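Local coordinates for interferon alpha/beta receptor 1 (Mus musculus, PDB 3WCY), which forms, together with IFNAR2, the heterodimeric cell-surface receptor for type I interferons, whose binding activates the JAK-STAT signalling cascade, at residues P105-E110 / N188-Q193; V118-P123 / L174-I179; S136-I141 / N155-V160. One frame throughout, in Å; residues are numbered along the deposited sequence.

Contact 1: P105-E110 / N188-Q193; sequences PEVRLE and NYSTVQ
Q193 reaches V107 with CD anti to CA (chi2 180°), an extended chain that brings the amide up to V107 O, while V107, with CG1 between its backbone N and carbonyl carbon (chi1 37°), turns that methyl to the incoming segment. The amide ends in the one hydrogen bond between the segments: Q193 NE2 donates to V107 O over 2.8 Å, moderately bent at the hydrogen (151°). The acceptor lies almost in the plane of the Q193 amide, but the donor stands tilted out of the V107 carbonyl plane. The two side chains pass one another, running opposite ways, with V107 CG1 3.6 Å from Q193 NE2. From a different direction S190 OG, a hydroxyl already hydrogen-bonded to V176 N of strand 171-179, also comes within 3.6 Å of V107 CG1. L109 approaches the base of the glutamine instead, its CD1 3.6 Å from Q193 CB and also against the Q193 carbonyl oxygen. R108 and E106 turn from this interface and form a salt bridge with each other, R108 NH2 to E106 OE1 at 3.1 Å, as a weak hydrogen bond. The segments run nearly parallel, yet the bond between them comes from a side chain rather than from a backbone ladder: Q193 and S190 make their backbone bonds to L174 and V176. The first strand, 106-111, meets the loop that leads into the last strand, 193-196, at one margin of the two sheets, as where the first and last strands of a fibronectin type III sandwich come together, here in the second such domain of the receptor.

Contact 2: V118-P123 / L174-I179; sequences VHISPP and LEVKAI
V118 and V176 lie alongside each other, pointing in opposite directions, each reaching from its own strand past the other. V118 CG1, anti to the backbone N (chi1 177°), comes 3.7 Å from V176 CG2. The second methyl of each valine meets a different neighbour. V118 CG2 meets L174 CD1 at 4.1 Å, the two side chains passing at a slant. I120 straddles the remaining methyl of V176, with CG1 and CG2 both 4.0 Å from V176 CG1, so a single branch touches two arms of the isoleucine. Beyond the end of strand 118-121, the proline ring of P123 turns CG to A178 CB at 4.0 Å, extending the apolar row past the valines. All of this is methyl and methylene packing between buried residues, and alternate residues of each strand face the interface. The axes of strand segments 118-121 and 174-179 approach to 9.4 Å and cross at -34°, as in aligned packing of two sheets of a beta sandwich. Strand 116-121 is the middle of one sheet, between 106-111 and 160-163; strand 171-179 lies between 138-145 and 193-196 in the other. L109 and I163 close on the V118–L174 end, while Y139 packs on I120 and A178 toward the prolines.

Contact 3: S136-I141 / N155-V160; sequences SFSYTI and NSTYYV
Y139 and S156 bond backbone to backbone in both directions, as an antiparallel hydrogen-bonded pair of the hairpin 138-145/152-156, at the edge of the four-stranded sheet of a fibronectin type III domain. S156 N gives a nearly straight bond to Y139 O (2.7 Å, 178°), and Y139 N returns one to S156 O at 2.7 Å, more bent at the hydrogen. N155 CA adds a CA-H...O contact to Y139 O at 3.5 Å beside it. The next pair, T140 with N155, is non-hydrogen-bonded; their side chains lie side by side, with T140 CG2 3.3 Å from N155 OD1. S156 OG, hydrogen-bonded to E161, also accepts a weak bond from Y158 N, at the turn where the chain leaves this sheet. That departure carries Y159 to the opposite sheet, where its backbone bonds to I120. Its CG stands anti to the carbonyl carbon (chi1 -72°), and the ring lies with one face toward Y139. The rings form an offset edge-to-face stack, Y139 giving the edge and Y159 the face, with centroids 5.5 Å apart and planes at 68°. P122 packs on both tyrosines. Within the stack, Y139 CE2 lies over one face of Y159, 3.9 Å from its CE1.

All three contacts belong to the second fibronectin type III domain and share its two sheets. Contact 2 is the core: wholly buried and purely apolar, it packs the two sheets face to face. Contacts 1 and 3 lie toward margins of the sandwich, are partly exposed and mix polar with apolar links. Contact 1 joins the sheets through a side-chain amide; contact 3 is a true backbone ladder within one sheet, adding an aromatic pair where the chain crosses over. Strands 106-111 and 116-121 tie contact 1 to contact 2 as sheet neighbours, and I179 N to S138 O, 2.8 Å, probably a hydrogen bond, ties contact 2 to contact 3.

Contact 1: P105-E110 / N188-Q193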
loop_
_atom_site.group_PDB
_atom_site.type_symbol
_atom_site.label_atom_id
_atom_site.label_comp_id
_atom_site.label_asym_id
_atom_site.label_seq_id
_atom_site.Cartn_x
_atom_site.Cartn_y
_atom_site.Cartn_z
ATOM N N PRO A 105 9.066 -17.238 4.073
ATOM C CA PRO A 105 7.639 -17.316 3.715
ATOM C C PRO A 105 7.293 -18.591 2.940
ATOM O O PRO A 105 8.122 -19.074 2.165
ATOM C CB PRO A 105 7.418 -16.059 2.871
ATOM C CG PRO A 105 8.727 -15.764 2.269
ATOM C CD PRO A 105 9.789 -16.290 3.201
ATOM N N GLU A 106 6.087 -19.146 3.159
ATOM C CA GLU A 106 5.648 -20.345 2.443
ATOM C C GLU A 106 5.332 -19.967 0.978
ATOM O O GLU A 106 4.629 -18.982 0.731
ATOM C CB GLU A 106 4.451 -21.010 3.152
ATOM C CG GLU A 106 4.162 -22.430 2.684
ATOM C CD GLU A 106 2.945 -23.092 3.307
ATOM O OE1 GLU A 106 3.131 -24.061 4.079
ATOM O OE2 GLU A 106 1.806 -22.663 3.004
ATOM N N VAL A 107 5.889 -20.726 0.016
ATOM C CA VAL A 107 5.714 -20.430 -1.409
ATOM C C VAL A 107 5.263 -21.625 -2.249
ATOM O O VAL A 107 5.868 -22.690 -2.170
ATOM C CB VAL A 107 6.922 -19.638 -2.010
ATOM C CG1 VAL A 107 8.254 -20.085 -1.416
ATOM C CG2 VAL A 107 6.960 -19.700 -3.536
ATOM N N ARG A 108 4.191 -21.441 -3.040
ATOM C CA ARG A 108 3.672 -22.462 -3.954
ATOM C C ARG A 108 3.656 -21.872 -5.358
ATOM O O ARG A 108 3.111 -20.786 -5.564
ATOM C CB ARG A 108 2.262 -22.967 -3.559
ATOM C CG ARG A 108 2.073 -23.401 -2.095
ATOM C CD ARG A 108 2.791 -24.685 -1.700
ATOM N NE ARG A 108 2.762 -24.872 -0.249
ATOM C CZ ARG A 108 3.206 -25.953 0.384
ATOM N NH1 ARG A 108 3.711 -26.973 -0.301
ATOM N NH2 ARG A 108 3.138 -26.029 1.706
ATOM N N LEU A 109 4.265 -22.583 -6.318
ATOM C CA LEU A 109 4.368 -22.147 -7.715
ATOM C C LEU A 109 3.260 -22.712 -8.602
ATOM O O LEU A 109 2.820 -23.848 -8.412
ATOM C CB LEU A 109 5.747 -22.505 -8.300
ATOM C CG LEU A 109 6.972 -22.041 -7.512
ATOM C CD1 LEU A 109 8.174 -22.803 -7.911
ATOM C CD2 LEU A 109 7.214 -20.570 -7.691
ATOM N N GLU A 110 2.827 -21.906 -9.577
ATOM C CA GLU A 110 1.799 -22.231 -10.562
ATOM C C GLU A 110 2.299 -21.660 -11.895
ATOM O O GLU A 110 2.687 -20.491 -11.935
ATOM C CB GLU A 110 0.473 -21.582 -10.140
ATOM C CG GLU A 110 -0.759 -22.188 -10.790
ATOM C CD GLU A 110 -1.961 -21.275 -10.962
ATOM O OE1 GLU A 110 -2.011 -20.204 -10.311
ATOM O OE2 GLU A 110 -2.866 -21.642 -11.748
ATOM N N ASN A 188 15.569 -15.376 6.104
ATOM C CA ASN A 188 16.477 -16.167 5.270
ATOM C C ASN A 188 15.642 -16.621 4.069
ATOM O O ASN A 188 14.477 -16.962 4.264
ATOM C CB ASN A 188 16.994 -17.405 6.036
ATOM C CG ASN A 188 18.052 -17.150 7.093
ATOM O OD1 ASN A 188 18.700 -16.094 7.150
ATOM N ND2 ASN A 188 18.280 -18.144 7.941
ATOM N N TYR A 189 16.200 -16.592 2.836
ATOM C CA TYR A 189 15.480 -17.013 1.617
ATOM C C TYR A 189 14.868 -18.417 1.774
ATOM O O TYR A 189 15.432 -19.269 2.471
ATOM C CB TYR A 189 16.411 -17.011 0.396
ATOM C CG TYR A 189 16.458 -15.717 -0.383
ATOM C CD1 TYR A 189 17.472 -14.791 -0.168
ATOM C CD2 TYR A 189 15.539 -15.455 -1.393
ATOM C CE1 TYR A 189 17.551 -13.615 -0.915
ATOM C CE2 TYR A 189 15.608 -14.287 -2.152
ATOM C CZ TYR A 189 16.613 -13.364 -1.904
ATOM O OH TYR A 189 16.679 -12.196 -2.628
ATOM N N SER A 190 13.720 -18.650 1.123
ATOM C CA SER A 190 13.024 -19.934 1.152
ATOM C C SER A 190 13.830 -21.019 0.419
ATOM O O SER A 190 14.722 -20.691 -0.380
ATOM C CB SER A 190 11.642 -19.797 0.524
ATOM O OG SER A 190 11.717 -19.206 -0.763
ATOM N N THR A 191 13.530 -22.312 0.700
ATOM C CA THR A 191 14.183 -23.431 0.015
ATOM C C THR A 191 13.845 -23.269 -1.463
ATOM O O THR A 191 12.699 -22.932 -1.787
ATOM C CB THR A 191 13.704 -24.787 0.581
ATOM O OG1 THR A 191 14.092 -24.904 1.950
ATOM C CG2 THR A 191 14.268 -25.963 -0.176
ATOM N N VAL A 192 14.847 -23.418 -2.347
ATOM C CA VAL A 192 14.642 -23.270 -3.790
ATOM C C VAL A 192 13.520 -24.195 -4.322
ATOM O O VAL A 192 13.382 -25.331 -3.867
ATOM C CB VAL A 192 15.964 -23.309 -4.613
ATOM C CG1 VAL A 192 16.599 -24.694 -4.598
ATOM C CG2 VAL A 192 15.752 -22.831 -6.044
ATOM N N GLN A 193 12.663 -23.640 -5.190
ATOM C CA GLN A 193 11.542 -24.336 -5.809
ATOM C C GLN A 193 11.553 -24.089 -7.298
ATOM O O GLN A 193 11.599 -22.933 -7.730
ATOM C CB GLN A 193 10.220 -23.882 -5.206
ATOM C CG GLN A 193 9.757 -24.766 -4.080
ATOM C CD GLN A 193 8.451 -24.261 -3.550
ATOM O OE1 GLN A 193 7.394 -24.481 -4.148
ATOM N NE2 GLN A 193 8.505 -23.552 -2.423
#

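Contact 2: V118-P123 / L174-I179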
loop_
_atom_site.group_PDB
_atom_site.type_symbol
_atom_site.label_atom_id
_atom_site.label_comp_id
_atom_site.label_asym_id
_atom_site.label_seq_id
_atom_site.Cartn_x
_atom_site.Cartn_y
_atom_site.Cartn_z
ATOM N N VAL A 118 3.611 -16.805 -8.262
ATOM C CA VAL A 118 4.272 -17.085 -6.984
ATOM C C VAL A 118 3.307 -16.739 -5.844
ATOM O O VAL A 118 3.076 -15.558 -5.557
ATOM C CB VAL A 118 5.647 -16.379 -6.847
ATOM C CG1 VAL A 118 6.265 -16.643 -5.481
ATOM C CG2 VAL A 118 6.602 -16.816 -7.949
ATOM N N HIS A 119 2.708 -17.779 -5.240
ATOM C CA HIS A 119 1.757 -17.649 -4.143
ATOM C C HIS A 119 2.531 -17.619 -2.831
ATOM O O HIS A 119 3.032 -18.649 -2.368
ATOM C CB HIS A 119 0.713 -18.774 -4.182
ATOM C CG HIS A 119 -0.001 -18.882 -5.496
ATOM N ND1 HIS A 119 -1.154 -18.165 -5.751
ATOM C CD2 HIS A 119 0.310 -19.611 -6.594
ATOM C CE1 HIS A 119 -1.500 -18.470 -6.992
ATOM N NE2 HIS A 119 -0.657 -19.343 -7.536
ATOM N N ILE A 120 2.692 -16.409 -2.277
ATOM C CA ILE A 120 3.427 -16.189 -1.038
ATOM C C ILE A 120 2.480 -16.192 0.159
ATOM O O ILE A 120 1.476 -15.475 0.174
ATOM C CB ILE A 120 4.285 -14.887 -1.077
ATOM C CG1 ILE A 120 5.043 -14.721 -2.401
ATOM C CG2 ILE A 120 5.242 -14.810 0.110
ATOM C CD1 ILE A 120 5.099 -13.317 -2.895
ATOM N N SER A 121 2.818 -16.997 1.163
ATOM C CA SER A 121 2.118 -17.049 2.437
ATOM C C SER A 121 3.072 -16.378 3.452
ATOM O O SER A 121 4.265 -16.706 3.456
ATOM C CB SER A 121 1.817 -18.488 2.830
ATOM O OG SER A 121 0.613 -18.557 3.572
ATOM N N PRO A 122 2.602 -15.387 4.254
ATOM C CA PRO A 122 3.509 -14.703 5.194
ATOM C C PRO A 122 4.014 -15.598 6.333
ATOM O O PRO A 122 3.357 -16.604 6.623
ATOM C CB PRO A 122 2.648 -13.554 5.725
ATOM C CG PRO A 122 1.258 -14.042 5.608
ATOM C CD PRO A 122 1.224 -14.864 4.363
ATOM N N PRO A 123 5.159 -15.267 6.997
ATOM C CA PRO A 123 5.632 -16.104 8.121
ATOM C C PRO A 123 4.576 -16.252 9.237
ATOM O O PRO A 123 4.126 -15.247 9.800
ATOM C CB PRO A 123 6.885 -15.359 8.607
ATOM C CG PRO A 123 7.310 -14.516 7.472
ATOM C CD PRO A 123 6.057 -14.115 6.779
ATOM N N LEU A 174 12.888 -20.666 -8.281
ATOM C CA LEU A 174 12.486 -19.510 -7.473
ATOM C C LEU A 174 12.992 -19.488 -6.029
ATOM O O LEU A 174 13.218 -20.538 -5.423
ATOM C CB LEU A 174 10.946 -19.401 -7.460
ATOM C CG LEU A 174 10.199 -18.806 -8.671
ATOM C CD1 LEU A 174 10.532 -17.375 -8.897
ATOM C CD2 LEU A 174 10.272 -19.673 -9.926
ATOM N N GLU A 175 13.105 -18.264 -5.473
ATOM C CA GLU A 175 13.537 -17.970 -4.106
ATOM C C GLU A 175 12.838 -16.683 -3.619
ATOM O O GLU A 175 12.991 -15.626 -4.238
ATOM C CB GLU A 175 15.067 -17.828 -4.047
ATOM C CG GLU A 175 15.720 -18.751 -3.028
ATOM C CD GLU A 175 17.213 -18.581 -2.794
ATOM O OE1 GLU A 175 17.823 -17.675 -3.411
ATOM O OE2 GLU A 175 17.770 -19.348 -1.972
ATOM N N VAL A 176 12.039 -16.787 -2.536
ATOM C CA VAL A 176 11.271 -15.667 -1.972
ATOM C C VAL A 176 11.755 -15.327 -0.566
ATOM O O VAL A 176 11.802 -16.196 0.307
ATOM C CB VAL A 176 9.734 -15.912 -2.011
ATOM C CG1 VAL A 176 8.956 -14.722 -1.460
ATOM C CG2 VAL A 176 9.258 -16.250 -3.419
ATOM N N LYS A 177 12.085 -14.049 -0.357
ATOM C CA LYS A 177 12.553 -13.481 0.902
ATOM C C LYS A 177 11.446 -12.594 1.509
ATOM O O LYS A 177 10.853 -11.767 0.799
ATOM C CB LYS A 177 13.822 -12.647 0.631
ATOM C CG LYS A 177 14.539 -12.091 1.854
ATOM C CD LYS A 177 15.734 -11.240 1.429
ATOM C CE LYS A 177 16.813 -11.115 2.487
ATOM N NZ LYS A 177 17.653 -12.341 2.595
ATOM N N ALA A 178 11.173 -12.765 2.816
ATOM C CA ALA A 178 10.205 -11.925 3.521
ATOM C C ALA A 178 10.978 -10.834 4.229
ATOM O O ALA A 178 11.921 -11.118 4.974
ATOM C CB ALA A 178 9.409 -12.743 4.524
ATOM N N ILE A 179 10.632 -9.580 3.959
ATOM C CA ILE A 179 11.321 -8.460 4.601
ATOM C C ILE A 179 10.381 -7.556 5.381
ATOM O O ILE A 179 9.248 -7.354 4.950
ATOM C CB ILE A 179 12.287 -7.691 3.654
ATOM C CG1 ILE A 179 11.619 -7.311 2.310
ATOM C CG2 ILE A 179 13.577 -8.495 3.437
ATOM C CD1 ILE A 179 12.272 -6.119 1.570
#

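Contact 3: S136-I141 / N155-V160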
loop_
_atom_site.group_PDB
_atom_site.type_symbol
_atom_site.label_atom_id
_atom_site.label_comp_id
_atom_site.label_asym_id
_atom_site.label_seq_id
_atom_site.Cartn_x
_atom_site.Cartn_y
_atom_site.Cartn_z
ATOM N N SER A 136 2.963 -4.781 6.996
ATOM C CA SER A 136 4.299 -4.193 6.952
ATOM C C SER A 136 5.235 -4.958 6.020
ATOM O O SER A 136 5.980 -4.319 5.276
ATOM C CB SER A 136 4.893 -4.077 8.354
ATOM O OG SER A 136 4.264 -3.051 9.108
ATOM N N PHE A 137 5.159 -6.314 6.026
ATOM C CA PHE A 137 5.982 -7.209 5.206
ATOM C C PHE A 137 5.974 -6.912 3.712
ATOM O O PHE A 137 4.937 -6.608 3.126
ATOM C CB PHE A 137 5.595 -8.685 5.403
ATOM C CG PHE A 137 5.727 -9.290 6.780
ATOM C CD1 PHE A 137 6.861 -9.066 7.552
ATOM C CD2 PHE A 137 4.769 -10.171 7.260
ATOM C CE1 PHE A 137 6.990 -9.648 8.817
ATOM C CE2 PHE A 137 4.912 -10.769 8.514
ATOM C CZ PHE A 137 6.023 -10.506 9.280
ATOM N N SER A 138 7.148 -7.040 3.105
ATOM C CA SER A 138 7.393 -6.903 1.672
ATOM C C SER A 138 8.126 -8.178 1.280
ATOM O O SER A 138 8.619 -8.885 2.161
ATOM C CB SER A 138 8.261 -5.682 1.381
ATOM O OG SER A 138 8.550 -5.566 -0.004
ATOM N N TYR A 139 8.158 -8.500 -0.019
ATOM C CA TYR A 139 8.819 -9.712 -0.516
ATOM C C TYR A 139 9.697 -9.416 -1.720
ATOM O O TYR A 139 9.418 -8.484 -2.480
ATOM C CB TYR A 139 7.796 -10.838 -0.814
ATOM C CG TYR A 139 6.861 -11.109 0.346
ATOM C CD1 TYR A 139 7.243 -11.939 1.396
ATOM C CD2 TYR A 139 5.620 -10.476 0.431
ATOM C CE1 TYR A 139 6.404 -12.158 2.489
ATOM C CE2 TYR A 139 4.775 -10.682 1.522
ATOM C CZ TYR A 139 5.174 -11.524 2.549
ATOM O OH TYR A 139 4.357 -11.726 3.633
ATOM N N THR A 140 10.792 -10.172 -1.853
ATOM C CA THR A 140 11.742 -10.047 -2.961
ATOM C C THR A 140 11.864 -11.434 -3.601
ATOM O O THR A 140 12.207 -12.400 -2.914
ATOM C CB THR A 140 13.112 -9.505 -2.485
ATOM O OG1 THR A 140 13.760 -10.489 -1.678
ATOM C CG2 THR A 140 13.014 -8.191 -1.725
ATOM N N ILE A 141 11.552 -11.534 -4.898
ATOM C CA ILE A 141 11.589 -12.795 -5.638
ATOM C C ILE A 141 12.809 -12.849 -6.547
ATOM O O ILE A 141 13.123 -11.864 -7.220
ATOM C CB ILE A 141 10.289 -13.067 -6.466
ATOM C CG1 ILE A 141 9.017 -12.298 -5.985
ATOM C CG2 ILE A 141 10.061 -14.558 -6.711
ATOM C CD1 ILE A 141 8.365 -12.743 -4.679
ATOM N N ASN A 155 10.498 -7.269 -6.917
ATOM C CA ASN A 155 10.017 -6.918 -5.579
ATOM C C ASN A 155 8.490 -6.922 -5.563
ATOM O O ASN A 155 7.866 -6.478 -6.533
ATOM C CB ASN A 155 10.561 -5.565 -5.122
ATOM C CG ASN A 155 12.061 -5.447 -5.181
ATOM O OD1 ASN A 155 12.746 -5.997 -4.194
ATOM N ND2 ASN A 155 12.619 -4.848 -6.102
ATOM N N SER A 156 7.886 -7.438 -4.477
ATOM C CA SER A 156 6.426 -7.487 -4.357
ATOM C C SER A 156 5.870 -7.347 -2.949
ATOM O O SER A 156 6.421 -7.895 -1.990
ATOM C CB SER A 156 5.855 -8.745 -5.005
ATOM O OG SER A 156 4.440 -8.669 -5.082
ATOM N N THR A 157 4.727 -6.653 -2.860
ATOM C CA THR A 157 3.944 -6.445 -1.642
ATOM C C THR A 157 2.735 -7.377 -1.730
ATOM O O THR A 157 2.112 -7.709 -0.717
ATOM C CB THR A 157 3.502 -4.982 -1.541
ATOM O OG1 THR A 157 3.081 -4.523 -2.831
ATOM C CG2 THR A 157 4.597 -4.079 -0.989
ATOM N N TYR A 158 2.439 -7.811 -2.970
ATOM C CA TYR A 158 1.331 -8.675 -3.365
ATOM C C TYR A 158 1.606 -10.123 -2.977
ATOM O O TYR A 158 2.711 -10.621 -3.199
ATOM C CB TYR A 158 1.050 -8.532 -4.880
ATOM C CG TYR A 158 0.838 -7.097 -5.345
ATOM C CD1 TYR A 158 1.921 -6.271 -5.643
ATOM C CD2 TYR A 158 -0.443 -6.578 -5.512
ATOM C CE1 TYR A 158 1.734 -4.953 -6.063
ATOM C CE2 TYR A 158 -0.641 -5.271 -5.956
ATOM C CZ TYR A 158 0.450 -4.462 -6.233
ATOM O OH TYR A 158 0.269 -3.167 -6.663
ATOM N N TYR A 159 0.598 -10.794 -2.381
ATOM C CA TYR A 159 0.682 -12.183 -1.917
ATOM C C TYR A 159 0.638 -13.220 -3.041
ATOM O O TYR A 159 0.804 -14.419 -2.799
ATOM C CB TYR A 159 -0.310 -12.455 -0.775
ATOM C CG TYR A 159 0.110 -11.789 0.517
ATOM C CD1 TYR A 159 0.869 -12.471 1.462
ATOM C CD2 TYR A 159 -0.207 -10.458 0.774
ATOM C CE1 TYR A 159 1.277 -11.853 2.644
ATOM C CE2 TYR A 159 0.194 -9.832 1.953
ATOM C CZ TYR A 159 0.933 -10.533 2.888
ATOM O OH TYR A 159 1.324 -9.905 4.047
ATOM N N VAL A 160 0.434 -12.737 -4.275
ATOM C CA VAL A 160 0.477 -13.485 -5.528
ATOM C C VAL A 160 1.160 -12.537 -6.515
ATOM O O VAL A 160 0.608 -11.480 -6.836
ATOM C CB VAL A 160 -0.899 -13.979 -6.050
ATOM C CG1 VAL A 160 -0.758 -14.648 -7.414
ATOM C CG2 VAL A 160 -1.566 -14.930 -5.061
#